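PDB 4HQO: sporozoite surface protein 2 from Plasmodium vivax, which acts as a receptor for gliding motility on the malaria sporozoite surface, its adhesive part joining a metal-binding von Willebrand A domain to a thrombospondin repeat. Local coordinates for residues G29-V40 and V159-N167; Y61-T69 and Y100-E111. The protein carries 4 engineered substitutions. One frame throughout, in Å; residues are numbered along the deposited sequence.

Contact 1 of 2, residues G29-V40 and V159-N167; sequences GSIGYPNWITKV and VIGIGQGIN. With MG (magnesium ion), chain E.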
loop_
_atom_site.group_PDB
_atom_site.type_symbol
_atom_site.label_atom_id
_atom_site.label_comp_id
_atom_site.label_asym_id
_atom_site.label_seq_id
_atom_site.Cartn_x
_atom_site.Cartn_y
_atom_site.Cartn_z
ATOM N N GLY A 29 3.934 -14.641 -25.098
ATOM C CA GLY A 29 4.057 -15.892 -25.820
ATOM C C GLY A 29 5.043 -16.878 -25.225
ATOM O O GLY A 29 4.803 -18.078 -25.267
ATOM N N SER A 30 6.154 -16.392 -24.676
ATOM C CA SER A 30 7.144 -17.297 -24.088
ATOM C C SER A 30 6.621 -18.051 -22.855
ATOM O O SER A 30 7.121 -19.122 -22.514
ATOM C CB SER A 30 8.448 -16.571 -23.764
ATOM O OG SER A 30 8.230 -15.523 -22.838
ATOM N N ILE A 31 5.614 -17.508 -22.192
ATOM C CA ILE A 31 5.012 -18.229 -21.074
ATOM C C ILE A 31 4.428 -19.557 -21.569
ATOM O O ILE A 31 4.740 -20.626 -21.042
ATOM C CB ILE A 31 3.941 -17.382 -20.383
ATOM C CG1 ILE A 31 4.582 -16.110 -19.834
ATOM C CG2 ILE A 31 3.264 -18.176 -19.272
ATOM C CD1 ILE A 31 5.762 -16.377 -18.915
ATOM N N GLY A 32 3.610 -19.491 -22.610
ATOM C CA GLY A 32 3.079 -20.699 -23.209
ATOM C C GLY A 32 1.720 -21.083 -22.650
ATOM O O GLY A 32 1.468 -20.968 -21.454
ATOM N N TYR A 33 0.840 -21.533 -23.536
ATOM C CA TYR A 33 -0.481 -21.980 -23.140
ATOM C C TYR A 33 -0.466 -23.133 -22.126
ATOM O O TYR A 33 -1.147 -23.048 -21.109
ATOM C CB TYR A 33 -1.330 -22.350 -24.365
ATOM C CG TYR A 33 -2.708 -22.853 -23.991
ATOM C CD1 TYR A 33 -3.693 -21.969 -23.579
ATOM C CD2 TYR A 33 -3.016 -24.210 -24.034
ATOM C CE1 TYR A 33 -4.949 -22.407 -23.232
ATOM C CE2 TYR A 33 -4.280 -24.668 -23.684
ATOM C CZ TYR A 33 -5.237 -23.757 -23.281
ATOM O OH TYR A 33 -6.490 -24.173 -22.928
ATOM N N PRO A 34 0.296 -24.213 -22.397
ATOM C CA PRO A 34 0.240 -25.302 -21.419
ATOM C C PRO A 34 0.665 -24.852 -20.026
ATOM O O PRO A 34 0.054 -25.276 -19.049
ATOM C CB PRO A 34 1.223 -26.333 -21.981
ATOM C CG PRO A 34 1.273 -26.057 -23.437
ATOM C CD PRO A 34 1.145 -24.569 -23.554
ATOM N N ASN A 35 1.665 -23.981 -19.939
ATOM C CA ASN A 35 2.109 -23.475 -18.645
ATOM C C ASN A 35 1.065 -22.557 -18.006
ATOM O O ASN A 35 0.869 -22.582 -16.792
ATOM C CB ASN A 35 3.450 -22.742 -18.779
ATOM C CG ASN A 35 4.102 -22.479 -17.444
ATOM O OD1 ASN A 35 3.895 -21.426 -16.842
ATOM N ND2 ASN A 35 4.886 -23.442 -16.962
ATOM N N TRP A 36 0.407 -21.747 -18.831
ATOM C CA TRP A 36 -0.709 -20.912 -18.391
ATOM C C TRP A 36 -1.756 -21.737 -17.605
ATOM O O TRP A 36 -2.216 -21.335 -16.537
ATOM C CB TRP A 36 -1.365 -20.247 -19.614
ATOM C CG TRP A 36 -2.361 -19.178 -19.275
ATOM C CD1 TRP A 36 -3.727 -19.261 -19.371
ATOM C CD2 TRP A 36 -2.076 -17.867 -18.771
ATOM N NE1 TRP A 36 -4.307 -18.083 -18.952
ATOM C CE2 TRP A 36 -3.309 -17.209 -18.587
ATOM C CE3 TRP A 36 -0.887 -17.180 -18.467
ATOM C CZ2 TRP A 36 -3.396 -15.908 -18.102
ATOM C CZ3 TRP A 36 -0.975 -15.885 -17.989
ATOM C CH2 TRP A 36 -2.218 -15.264 -17.809
ATOM N N ILE A 37 -2.093 -22.910 -18.124
ATOM C CA ILE A 37 -3.152 -23.721 -17.546
ATOM C C ILE A 37 -2.706 -24.554 -16.348
ATOM O O ILE A 37 -3.430 -24.664 -15.350
ATOM C CB ILE A 37 -3.759 -24.661 -18.618
ATOM C CG1 ILE A 37 -4.392 -23.838 -19.746
ATOM C CG2 ILE A 37 -4.773 -25.618 -17.998
ATOM C CD1 ILE A 37 -5.457 -22.844 -19.266
ATOM N N THR A 38 -1.526 -25.155 -16.450
ATOM C CA THR A 38 -1.080 -26.112 -15.435
ATOM C C THR A 38 -0.280 -25.476 -14.308
ATOM O O THR A 38 -0.093 -26.082 -13.259
ATOM C CB THR A 38 -0.209 -27.219 -16.049
ATOM O OG1 THR A 38 0.996 -26.631 -16.551
ATOM C CG2 THR A 38 -0.953 -27.937 -17.177
ATOM N N LYS A 39 0.158 -24.247 -14.529
ATOM C CA LYS A 39 1.074 -23.576 -13.611
ATOM C C LYS A 39 0.623 -22.165 -13.213
ATOM O O LYS A 39 0.488 -21.850 -12.027
ATOM C CB LYS A 39 2.494 -23.540 -14.214
ATOM C CG LYS A 39 3.417 -22.495 -13.609
ATOM C CD LYS A 39 3.992 -22.943 -12.282
ATOM C CE LYS A 39 5.070 -21.976 -11.802
ATOM N NZ LYS A 39 5.708 -22.463 -10.550
ATOM N N VAL A 40 0.404 -21.304 -14.199
ATOM C CA VAL A 40 0.090 -19.904 -13.905
ATOM C C VAL A 40 -1.277 -19.697 -13.247
ATOM O O VAL A 40 -1.387 -19.008 -12.230
ATOM C CB VAL A 40 0.151 -19.028 -15.154
ATOM C CG1 VAL A 40 -0.137 -17.575 -14.790
ATOM C CG2 VAL A 40 1.525 -19.166 -15.826
ATOM N N VAL A 159 9.420 -11.611 -6.692
ATOM C CA VAL A 159 9.332 -12.189 -8.028
ATOM C C VAL A 159 8.929 -13.657 -7.947
ATOM O O VAL A 159 9.500 -14.420 -7.162
ATOM C CB VAL A 159 10.662 -12.043 -8.818
ATOM C CG1 VAL A 159 10.495 -12.555 -10.252
ATOM C CG2 VAL A 159 11.119 -10.583 -8.826
ATOM N N ILE A 160 7.934 -14.041 -8.745
ATOM C CA ILE A 160 7.515 -15.442 -8.847
ATOM C C ILE A 160 7.806 -15.947 -10.254
ATOM O O ILE A 160 7.324 -15.386 -11.238
ATOM C CB ILE A 160 6.012 -15.616 -8.567
ATOM C CG1 ILE A 160 5.639 -14.984 -7.228
ATOM C CG2 ILE A 160 5.631 -17.109 -8.571
ATOM C CD1 ILE A 160 6.367 -15.576 -6.073
ATOM N N GLY A 161 8.613 -16.988 -10.356
ATOM C CA GLY A 161 8.953 -17.525 -11.661
ATOM C C GLY A 161 7.833 -18.373 -12.237
ATOM O O GLY A 161 7.364 -19.302 -11.589
ATOM N N ILE A 162 7.383 -18.032 -13.440
ATOM C CA ILE A 162 6.423 -18.856 -14.173
ATOM C C ILE A 162 6.909 -19.030 -15.603
ATOM O O ILE A 162 7.813 -18.324 -16.046
ATOM C CB ILE A 162 5.017 -18.214 -14.234
ATOM C CG1 ILE A 162 5.096 -16.801 -14.822
ATOM C CG2 ILE A 162 4.344 -18.226 -12.862
ATOM C CD1 ILE A 162 3.745 -16.256 -15.309
ATOM N N GLY A 163 6.304 -19.960 -16.331
ATOM C CA GLY A 163 6.620 -20.136 -17.737
ATOM C C GLY A 163 7.422 -21.385 -18.005
ATOM O O GLY A 163 8.086 -21.916 -17.106
ATOM N N GLN A 164 7.360 -21.844 -19.255
ATOM C CA GLN A 164 8.023 -23.072 -19.678
ATOM C C GLN A 164 9.546 -22.948 -19.703
ATOM O O GLN A 164 10.252 -23.942 -19.524
ATOM C CB GLN A 164 7.508 -23.510 -21.057
ATOM C CG GLN A 164 7.794 -22.516 -22.178
ATOM C CD GLN A 164 6.962 -22.774 -23.419
ATOM O OE1 GLN A 164 6.392 -23.852 -23.586
ATOM N NE2 GLN A 164 6.881 -21.778 -24.295
ATOM N N GLY A 165 10.045 -21.733 -19.927
ATOM C CA GLY A 165 11.478 -21.500 -20.020
ATOM C C GLY A 165 11.928 -20.286 -19.229
ATOM O O GLY A 165 12.066 -19.187 -19.774
ATOM N N ILE A 166 12.168 -20.495 -17.939
ATOM C CA ILE A 166 12.494 -19.413 -17.019
ATOM C C ILE A 166 13.972 -19.015 -17.052
ATOM O O ILE A 166 14.862 -19.867 -17.012
ATOM C CB ILE A 166 12.094 -19.782 -15.573
ATOM C CG1 ILE A 166 10.615 -20.166 -15.520
ATOM C CG2 ILE A 166 12.374 -18.620 -14.621
ATOM C CD1 ILE A 166 10.142 -20.615 -14.145
ATOM N N ASN A 167 14.218 -17.709 -17.142
ATOM C CA ASN A 167 15.553 -17.158 -16.957
ATOM C C ASN A 167 15.740 -16.781 -15.490
ATOM O O ASN A 167 15.404 -15.664 -15.075
ATOM C CB ASN A 167 15.757 -15.938 -17.861
ATOM C CG ASN A 167 17.189 -15.424 -17.849
ATOM O OD1 ASN A 167 17.897 -15.522 -16.847
ATOM N ND2 ASN A 167 17.618 -14.866 -18.972
HETATM MG MG MG E . 7.921 -13.312 -23.112
HETATM O O HOH W 1 5.678 -20.796 -26.381
HETATM O O HOH W 2 8.607 -19.210 -20.398
HETATM O O HOH W 3 7.403 -13.715 -25.194
HETATM O O HOH W 4 3.768 -23.615 -21.756
HETATM O O HOH W 5 6.779 -22.872 -14.649
HETATM O O HOH W 6 6.898 -20.369 -9.181
HETATM O O HOH W 7 8.254 -13.092 -20.988
HETATM O O HOH W 8 9.806 -12.916 -24.013
#
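The metal ion-dependent adhesion site (MIDAS) of the von Willebrand A domain supplies one edge of this contact: the loop that brings S30 to the magnesium ion runs on into the helix beginning at Y33, and residues 162-164, which follow strand 159-161, lie against both. S30 OG binds the magnesium ion at 2.2 Å and is also hydrogen-bonded to D134, so the short hydroxyl serves metal and second-shell carboxylate together. Behind it, I31 O and Q164 N form a long, weak bond. N35, its CG anti to the backbone N (chi1 -167°), lays its amide beside G163; OD1 takes a weak bond from G163 N at 2.9 Å, while ND2 reaches G163 O through a water. I31 CD1 packs 4.0 Å from G163 CA, leaving no room for a side chain there, and the positive phi (107°) also suits glycine. The poorly ordered Q164 carries NE2 to S30 O, 3.2 Å away, in another weak bond. Deeper in, the end of I162 touches both I31 and V40: its CD1 is 3.7 Å from V40 CG2, these two side chains crossing at about a right angle. K39 CE passes I162 CG2 near G161 O, and its NZ shares a water with that oxygen. Helix 33-49 is thereby joined to the C-terminal end of strand 156-161, with M132 of the neighbouring strand 126-133 touching both V40 and I162.

Contact 2 of 2, residues Y61-T69 and Y100-E111; sequences YMNLFGSYT and YGTTSMTAALDE. Engineered in segment 61-69: S67 (natural residue Asn). Engineered in segment 100-111: S104 (natural residue Asn). With NA (sodium ion), chain G; MG (magnesium ion), chain E.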
loop_
_atom_site.group_PDB
_atom_site.type_symbol
_atom_site.label_atom_id
_atom_site.label_comp_id
_atom_site.label_asym_id
_atom_site.label_seq_id
_atom_site.Cartn_x
_atom_site.Cartn_y
_atom_site.Cartn_z
ATOM N N TYR A 61 -4.316 -4.782 -6.893
ATOM C CA TYR A 61 -4.282 -4.240 -8.247
ATOM C C TYR A 61 -3.759 -5.374 -9.132
ATOM O O TYR A 61 -2.942 -6.184 -8.689
ATOM C CB TYR A 61 -3.392 -2.993 -8.335
ATOM C CG TYR A 61 -2.976 -2.611 -9.746
ATOM C CD1 TYR A 61 -1.872 -3.204 -10.346
ATOM C CD2 TYR A 61 -3.659 -1.640 -10.458
ATOM C CE1 TYR A 61 -1.478 -2.871 -11.609
ATOM C CE2 TYR A 61 -3.265 -1.294 -11.748
ATOM C CZ TYR A 61 -2.169 -1.916 -12.310
ATOM O OH TYR A 61 -1.741 -1.595 -13.575
ATOM N N MET A 62 -4.245 -5.466 -10.363
ATOM C CA MET A 62 -3.768 -6.538 -11.230
ATOM C C MET A 62 -3.596 -6.076 -12.662
ATOM O O MET A 62 -4.473 -5.424 -13.228
ATOM C CB MET A 62 -4.688 -7.751 -11.158
ATOM C CG MET A 62 -4.169 -8.998 -11.872
ATOM S SD MET A 62 -5.409 -10.332 -11.721
ATOM C CE MET A 62 -4.388 -11.777 -11.952
ATOM N N ASN A 63 -2.442 -6.413 -13.232
ATOM C CA ASN A 63 -2.111 -6.041 -14.598
ATOM C C ASN A 63 -1.604 -7.256 -15.351
ATOM O O ASN A 63 -0.790 -8.035 -14.834
ATOM C CB ASN A 63 -1.018 -4.957 -14.617
ATOM C CG ASN A 63 -0.916 -4.253 -15.953
ATOM O OD1 ASN A 63 -0.449 -4.828 -16.942
ATOM N ND2 ASN A 63 -1.352 -2.998 -15.991
ATOM N N LEU A 64 -2.067 -7.395 -16.583
ATOM C CA LEU A 64 -1.611 -8.455 -17.464
ATOM C C LEU A 64 -0.709 -7.841 -18.533
ATOM O O LEU A 64 -1.142 -6.970 -19.296
ATOM C CB LEU A 64 -2.814 -9.112 -18.137
ATOM C CG LEU A 64 -2.513 -10.274 -19.090
ATOM C CD1 LEU A 64 -2.006 -11.472 -18.308
ATOM C CD2 LEU A 64 -3.761 -10.642 -19.855
ATOM N N PHE A 65 0.543 -8.275 -18.609
ATOM C CA PHE A 65 1.418 -7.701 -19.628
ATOM C C PHE A 65 1.916 -8.712 -20.659
ATOM O O PHE A 65 2.223 -9.858 -20.346
ATOM C CB PHE A 65 2.577 -6.914 -19.008
ATOM C CG PHE A 65 3.525 -7.744 -18.179
ATOM C CD1 PHE A 65 3.273 -7.977 -16.829
ATOM C CD2 PHE A 65 4.689 -8.255 -18.741
ATOM C CE1 PHE A 65 4.159 -8.723 -16.056
ATOM C CE2 PHE A 65 5.589 -9.002 -17.976
ATOM C CZ PHE A 65 5.323 -9.234 -16.629
ATOM N N GLY A 66 1.963 -8.264 -21.904
ATOM C CA GLY A 66 2.361 -9.096 -23.017
ATOM C C GLY A 66 2.818 -8.138 -24.083
ATOM O O GLY A 66 3.663 -7.295 -23.802
ATOM N N SER A 67 2.259 -8.247 -25.287
ATOM C CA SER A 67 2.551 -7.285 -26.352
ATOM C C SER A 67 2.099 -5.903 -25.920
ATOM O O SER A 67 2.695 -4.890 -26.286
ATOM C CB SER A 67 1.830 -7.667 -27.655
ATOM O OG SER A 67 2.517 -8.704 -28.331
ATOM N N TYR A 68 1.015 -5.882 -25.155
ATOM C CA TYR A 68 0.433 -4.651 -24.645
ATOM C C TYR A 68 0.320 -4.831 -23.131
ATOM O O TYR A 68 0.791 -5.835 -22.600
ATOM C CB TYR A 68 -0.945 -4.451 -25.282
ATOM C CG TYR A 68 -1.382 -3.010 -25.382
ATOM C CD1 TYR A 68 -0.551 -2.048 -25.961
ATOM C CD2 TYR A 68 -2.630 -2.609 -24.913
ATOM C CE1 TYR A 68 -0.955 -0.729 -26.064
ATOM C CE2 TYR A 68 -3.046 -1.288 -25.000
ATOM C CZ TYR A 68 -2.203 -0.351 -25.575
ATOM O OH TYR A 68 -2.617 0.960 -25.671
ATOM N N THR A 69 -0.266 -3.870 -22.427
ATOM C CA THR A 69 -0.597 -4.088 -21.016
ATOM C C THR A 69 -2.090 -3.913 -20.820
ATOM O O THR A 69 -2.739 -3.123 -21.519
ATOM C CB THR A 69 0.165 -3.151 -20.026
ATOM O OG1 THR A 69 -0.216 -1.788 -20.238
ATOM C CG2 THR A 69 1.666 -3.307 -20.168
ATOM N N TYR A 100 0.294 -14.775 -25.701
ATOM C CA TYR A 100 0.856 -14.500 -27.012
ATOM C C TYR A 100 1.693 -13.230 -26.916
ATOM O O TYR A 100 1.524 -12.428 -25.995
ATOM C CB TYR A 100 -0.258 -14.292 -28.053
ATOM C CG TYR A 100 -0.937 -12.936 -27.915
ATOM C CD1 TYR A 100 -1.980 -12.745 -27.002
ATOM C CD2 TYR A 100 -0.525 -11.842 -28.688
ATOM C CE1 TYR A 100 -2.604 -11.497 -26.862
ATOM C CE2 TYR A 100 -1.129 -10.595 -28.553
ATOM C CZ TYR A 100 -2.170 -10.431 -27.639
ATOM O OH TYR A 100 -2.780 -9.202 -27.508
ATOM N N GLY A 101 2.588 -13.044 -27.876
ATOM C CA GLY A 101 3.244 -11.768 -28.046
ATOM C C GLY A 101 4.505 -11.572 -27.243
ATOM O O GLY A 101 5.045 -12.499 -26.640
ATOM N N THR A 102 4.983 -10.338 -27.251
ATOM C CA THR A 102 6.209 -9.985 -26.563
ATOM C C THR A 102 5.899 -9.663 -25.088
ATOM O O THR A 102 4.833 -10.023 -24.593
ATOM C CB THR A 102 6.925 -8.840 -27.300
ATOM O OG1 THR A 102 5.997 -7.772 -27.518
ATOM C CG2 THR A 102 7.436 -9.334 -28.691
ATOM N N THR A 103 6.824 -9.011 -24.389
ATOM C CA THR A 103 6.767 -8.928 -22.926
ATOM C C THR A 103 6.982 -7.504 -22.403
ATOM O O THR A 103 8.107 -7.114 -22.090
ATOM C CB THR A 103 7.826 -9.857 -22.305
ATOM O OG1 THR A 103 7.810 -11.119 -22.986
ATOM C CG2 THR A 103 7.561 -10.069 -20.814
ATOM N N SER A 104 5.899 -6.736 -22.316
ATOM C CA SER A 104 5.958 -5.348 -21.869
ATOM C C SER A 104 6.155 -5.215 -20.350
ATOM O O SER A 104 5.309 -4.657 -19.640
ATOM C CB SER A 104 4.682 -4.625 -22.285
ATOM O OG SER A 104 4.607 -4.512 -23.691
ATOM N N MET A 105 7.278 -5.713 -19.851
ATOM C CA MET A 105 7.469 -5.781 -18.401
ATOM C C MET A 105 7.721 -4.395 -17.793
ATOM O O MET A 105 7.226 -4.081 -16.716
ATOM C CB MET A 105 8.612 -6.737 -18.057
ATOM C CG MET A 105 8.876 -6.875 -16.574
ATOM S SD MET A 105 10.334 -7.867 -16.224
ATOM C CE MET A 105 9.840 -9.429 -16.952
ATOM N N THR A 106 8.492 -3.575 -18.496
ATOM C CA THR A 106 8.797 -2.219 -18.042
ATOM C C THR A 106 7.506 -1.402 -17.956
ATOM O O THR A 106 7.289 -0.682 -16.991
ATOM C CB THR A 106 9.791 -1.529 -18.994
ATOM O OG1 THR A 106 11.045 -2.222 -18.953
ATOM C CG2 THR A 106 9.989 -0.037 -18.627
ATOM N N ALA A 107 6.643 -1.528 -18.962
ATOM C CA ALA A 107 5.371 -0.799 -18.966
ATOM C C ALA A 107 4.438 -1.204 -17.808
ATOM O O ALA A 107 3.758 -0.360 -17.227
ATOM C CB ALA A 107 4.664 -0.939 -20.326
ATOM N N ALA A 108 4.420 -2.486 -17.460
ATOM C CA ALA A 108 3.597 -2.941 -16.332
ATOM C C ALA A 108 4.108 -2.353 -15.012
ATOM O O ALA A 108 3.330 -1.869 -14.187
ATOM C CB ALA A 108 3.576 -4.464 -16.268
ATOM N N LEU A 109 5.421 -2.392 -14.828
ATOM C CA LEU A 109 6.050 -1.838 -13.633
ATOM C C LEU A 109 5.862 -0.323 -13.574
ATOM O O LEU A 109 5.719 0.259 -12.497
ATOM C CB LEU A 109 7.533 -2.196 -13.602
ATOM C CG LEU A 109 7.888 -3.643 -13.271
ATOM C CD1 LEU A 109 9.275 -3.955 -13.796
ATOM C CD2 LEU A 109 7.819 -3.877 -11.757
ATOM N N ASP A 110 5.850 0.310 -14.740
ATOM C CA ASP A 110 5.598 1.744 -14.827
ATOM C C ASP A 110 4.192 2.126 -14.366
ATOM O O ASP A 110 3.966 3.249 -13.917
ATOM C CB ASP A 110 5.813 2.251 -16.247
ATOM C CG ASP A 110 7.163 2.895 -16.429
ATOM O OD1 ASP A 110 7.671 3.493 -15.451
ATOM O OD2 ASP A 110 7.714 2.799 -17.546
ATOM N N GLU A 111 3.242 1.210 -14.508
ATOM C CA GLU A 111 1.901 1.463 -13.985
ATOM C C GLU A 111 1.959 1.676 -12.472
ATOM O O GLU A 111 1.276 2.550 -11.930
ATOM C CB GLU A 111 0.936 0.325 -14.336
ATOM C CG GLU A 111 0.732 0.109 -15.832
ATOM C CD GLU A 111 -0.095 1.194 -16.516
ATOM O OE1 GLU A 111 -0.488 0.979 -17.681
ATOM O OE2 GLU A 111 -0.364 2.250 -15.910
HETATM NA NA NA G . -2.714 0.315 -14.393
HETATM MG MG MG E . 7.921 -13.312 -23.112
HETATM O O HOH W 9 5.340 -5.103 -26.657
HETATM O O HOH W 10 -0.020 -10.345 -25.295
HETATM O O HOH W 11 -2.417 -0.857 -18.650
HETATM O O HOH W 3 7.403 -13.715 -25.194
HETATM O O HOH W 7 8.254 -13.092 -20.988
HETATM O O HOH W 8 9.806 -12.916 -24.013
#
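Strand 61-65 and helix 105-111 run nearly antiparallel, at 164° with their axes 8.5 Å apart, and beyond the strand G66 and S67 meet the loop leading into the helix. F65 fills the space between the elements, its ring placed by a CG lying between the backbone N and the carbonyl carbon (chi1 63°). T103 CG2 meets the ring edge in its plane, 3.6 Å from CE2, while A108 CB comes obliquely to CD1, also at 3.6 Å; the small alanine lets the helix come close. T103 uses its two branches differently, the methyl for this packing and OG1 for the magnesium ion.

G66 O is gripped twice by S104, an engineered residue: the backbone N donates at 2.7 Å and OG at 2.9 Å, both tilted about 20° from the carbonyl plane. S67, likewise engineered, accepts from T102 N at its OG, 3.1 Å away. T69 sets its methyl against A107 CB, and its hydroxyl is joined to E111 OE1 by a water. At the far end E111 CB lies 3.4 Å from Y61 OH, beside the sodium ion that this hydroxyl binds together with E71 of strand 69-73. N63 ND2 donates to the same Y61 oxygen, almost in its own amide plane, and so helps fix the phenol.

The chemistry thus changes along the interface, from a backbone carbonyl held by two donors near the magnesium ion, through an apolar middle, to a polar end where Y61 and E71 hold the sodium ion and E111, its OE2 paired with K114, lies beside it without binding it.

Both contacts belong to the von Willebrand A domain and reach the same mixed sheet, and they converge on one magnesium ion: S30 comes from contact 1 and T103 from contact 2, with S28 and three waters also coordinating it. G29 N and G101 O, 2.9 Å apart in a probable hydrogen bond, join the two metal-binding loops directly, and W36 packs on L64 where helix 33-49 meets strand 58-65. Each contact mixes buried and exposed residues. Contact 1 has an aliphatic interior but holds its loops with weak bonds and waters; contact 2 buries more surface, centres on an aromatic ring, has firmer loop bonds and extends to a second metal, sodium.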